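Local coordinates for odorant-binding protein 47 (Anopheles gambiae, PDB 3PM2) that binds a range of hydrophobic odorants and is thought to aid their capture and transport through the aqueous fluid around olfactory sensory dendrites, at residues I95-I100 against M141-L145. Numbering follows the deposited sequence.
Sequences ITLDAI and MGMTL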
ATOM      1  N   ILE A  95       6.805  -0.467 -15.801  1.00 19.85           N
ATOM      2  CA  ILE A  95       6.891   0.134 -14.472  1.00 18.42           C
ATOM      3  C   ILE A  95       6.150  -0.764 -13.479  1.00 21.18           C
ATOM      4  O   ILE A  95       6.704  -1.095 -12.440  1.00 20.17           O
ATOM      5  CB  ILE A  95       6.337   1.579 -14.460  1.00 20.65           C
ATOM      6  CG1 ILE A  95       7.213   2.526 -15.330  1.00 19.22           C
ATOM      7  CG2 ILE A  95       6.226   2.082 -13.024  1.00 18.94           C
ATOM      8  CD1 ILE A  95       6.651   4.002 -15.431  1.00 17.19           C
ATOM      9  N   THR A  96       4.946  -1.225 -13.862  1.00 18.07           N
ATOM     10  CA  THR A  96       4.102  -2.104 -13.035  1.00 18.47           C
ATOM     11  C   THR A  96       4.753  -3.448 -12.799  1.00 21.60           C
ATOM     12  O   THR A  96       4.882  -3.857 -11.642  1.00 18.73           O
ATOM     13  CB  THR A  96       2.669  -2.182 -13.592  1.00 21.39           C
ATOM     14  OG1 THR A  96       2.121  -0.866 -13.622  1.00 21.23           O
ATOM     15  CG2 THR A  96       1.756  -3.075 -12.756  1.00 20.05           C
ATOM     16  N   LEU A  97       5.226  -4.116 -13.873  1.00 20.86           N
ATOM     17  CA  LEU A  97       5.912  -5.408 -13.728  1.00 20.85           C
ATOM     18  C   LEU A  97       7.162  -5.296 -12.825  1.00 23.83           C
ATOM     19  O   LEU A  97       7.334  -6.123 -11.936  1.00 21.78           O
ATOM     20  CB  LEU A  97       6.265  -6.003 -15.093  1.00 21.50           C
ATOM     21  CG  LEU A  97       5.083  -6.466 -15.947  1.00 26.82           C
ATOM     22  CD1 LEU A  97       5.516  -6.652 -17.402  1.00 28.00           C
ATOM     23  CD2 LEU A  97       4.495  -7.784 -15.422  1.00 28.81           C
ATOM     24  N   ASP A  98       7.980  -4.229 -13.005  1.00 20.24           N
ATOM     25  CA  ASP A  98       9.160  -3.988 -12.179  1.00 20.06           C
ATOM     26  C   ASP A  98       8.760  -3.742 -10.716  1.00 21.89           C
ATOM     27  O   ASP A  98       9.412  -4.273  -9.815  1.00 20.21           O
ATOM     28  CB  ASP A  98       9.989  -2.797 -12.709  1.00 22.52           C
ATOM     29  CG  ASP A  98      10.764  -3.029 -14.016  1.00 38.03           C
ATOM     30  OD1 ASP A  98      10.648  -4.140 -14.598  1.00 40.17           O
ATOM     31  OD2 ASP A  98      11.478  -2.093 -14.459  1.00 42.51           O
ATOM     32  N   ALA A  99       7.683  -2.953 -10.489  1.00 16.98           N
ATOM     33  CA  ALA A  99       7.193  -2.638  -9.140  1.00 16.31           C
ATOM     34  C   ALA A  99       6.770  -3.922  -8.397  1.00 19.51           C
ATOM     35  O   ALA A  99       7.177  -4.108  -7.258  1.00 18.63           O
ATOM     36  CB  ALA A  99       6.027  -1.673  -9.226  1.00 16.77           C
ATOM     37  N   ILE A 100       6.047  -4.829  -9.077  1.00 18.01           N
ATOM     38  CA  ILE A 100       5.606  -6.108  -8.500  1.00 17.19           C
ATOM     39  C   ILE A 100       6.814  -6.973  -8.125  1.00 20.92           C
ATOM     40  O   ILE A 100       6.866  -7.507  -7.015  1.00 19.56           O
ATOM     41  CB  ILE A 100       4.604  -6.846  -9.426  1.00 19.12           C
ATOM     42  CG1 ILE A 100       3.297  -6.052  -9.605  1.00 18.24           C
ATOM     43  CG2 ILE A 100       4.313  -8.273  -8.893  1.00 19.14           C
ATOM     44  CD1 ILE A 100       2.429  -6.521 -10.779  1.00 19.23           C
ATOM     45  N   MET A 141       3.596  -1.252  -3.401  1.00 13.69           N
ATOM     46  CA  MET A 141       3.070  -1.015  -4.748  1.00 11.85           C
ATOM     47  C   MET A 141       2.675   0.437  -4.960  1.00 16.39           C
ATOM     48  O   MET A 141       3.097   1.067  -5.936  1.00 16.09           O
ATOM     49  CB  MET A 141       1.922  -1.960  -5.094  1.00 13.60           C
ATOM     50  CG  MET A 141       2.376  -3.354  -5.509  1.00 15.62           C
ATOM     51  SD  MET A 141       3.567  -3.443  -6.876  1.00 19.57           S
ATOM     52  CE  MET A 141       2.563  -2.719  -8.226  1.00 14.73           C
ATOM     53  N   GLY A 142       1.860   0.960  -4.062  1.00 14.42           N
ATOM     54  CA  GLY A 142       1.406   2.334  -4.176  1.00 13.39           C
ATOM     55  C   GLY A 142       2.535   3.344  -4.181  1.00 16.93           C
ATOM     56  O   GLY A 142       2.544   4.261  -5.016  1.00 16.07           O
ATOM     57  N   MET A 143       3.496   3.191  -3.251  1.00 12.87           N
ATOM     58  CA  MET A 143       4.610   4.154  -3.160  1.00 12.14           C
ATOM     59  C   MET A 143       5.499   4.085  -4.392  1.00 15.27           C
ATOM     60  O   MET A 143       5.894   5.127  -4.905  1.00 13.90           O
ATOM     61  CB  MET A 143       5.446   3.918  -1.884  1.00 13.98           C
ATOM     62  CG  MET A 143       4.641   4.194  -0.616  1.00 17.36           C
ATOM     63  SD  MET A 143       5.600   3.899   0.916  1.00 21.79           S
ATOM     64  CE  MET A 143       5.826   2.253   0.867  1.00 19.97           C
ATOM     65  N   THR A 144       5.810   2.864  -4.847  1.00 12.21           N
ATOM     66  CA  THR A 144       6.682   2.667  -6.019  1.00 12.78           C
ATOM     67  C   THR A 144       6.030   3.203  -7.300  1.00 16.49           C
ATOM     68  O   THR A 144       6.712   3.883  -8.075  1.00 16.08           O
ATOM     69  CB  THR A 144       7.079   1.186  -6.167  1.00 15.01           C
ATOM     70  OG1 THR A 144       7.688   0.730  -4.942  1.00 16.32           O
ATOM     71  CG2 THR A 144       8.013   0.954  -7.364  1.00 18.53           C
ATOM     72  N   LEU A 145       4.740   2.872  -7.545  1.00 14.54           N
ATOM     73  CA  LEU A 145       4.041   3.351  -8.754  1.00 14.87           C
ATOM     74  C   LEU A 145       4.037   4.872  -8.848  1.00 19.88           C
ATOM     75  O   LEU A 145       4.335   5.424  -9.907  1.00 19.40           O
ATOM     76  CB  LEU A 145       2.593   2.817  -8.856  1.00 14.73           C
ATOM     77  CG  LEU A 145       2.489   1.283  -9.020  1.00 18.55           C
ATOM     78  CD1 LEU A 145       1.043   0.796  -8.724  1.00 22.14           C
ATOM     79  CD2 LEU A 145       3.126   0.798 -10.362  1.00 18.72           C
TER
HETATM   80  O   HOH W   1       9.095  -2.164  -6.299  1.00 40.08           O
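Between segments 95-100 and 141-145, A99 makes the central contact. Its CB points at the facing helix and touches three side chains there: M141 (CE at 3.8 Å), T144 (CG2 at 3.8 Å) and L145 (CD2 at 4.0 Å). With only a methyl group in the way, the CA atoms of A99 and T144 come within 6.2 Å, although the axes of the two segments stay 9.7 Å apart and cross obliquely, with 137° between their N-to-C directions.

M141 reaches furthest across. Its CA-to-CB bond points sideways, but three successive m torsions curl the thioether against the other backbone: SD lies 3.6 Å from both A99 C and I100 N, and CE ends 3.7 Å from I100 CG1. I100 can therefore take part although its own CA-to-CB bond points away. One turn on, L145 in the mt rotamer turns CD2 to within 3.8 Å of T96 OG1 and 4.3 Å of I95 CG2.

Both threonines adopt the m rotamer and return their hydroxyls to their own helices, T96 OG1 to the carbonyl of W92 and T144 OG1 to that of C140. T144 thus presents a methyl to A99. At the border, water 1 donates to A99 O (2.9 Å) and, weakly, to T144 OG1 (3.5 Å). Y81 of helix 74-85 packs on both T96 and M141.

One turn beyond A99, the C103–C140 disulfide ties the same two helices covalently. Helices crossing obliquely and braced by disulfides are characteristic of the all-helical fold of insect odorant-binding proteins, here in its C-plus form.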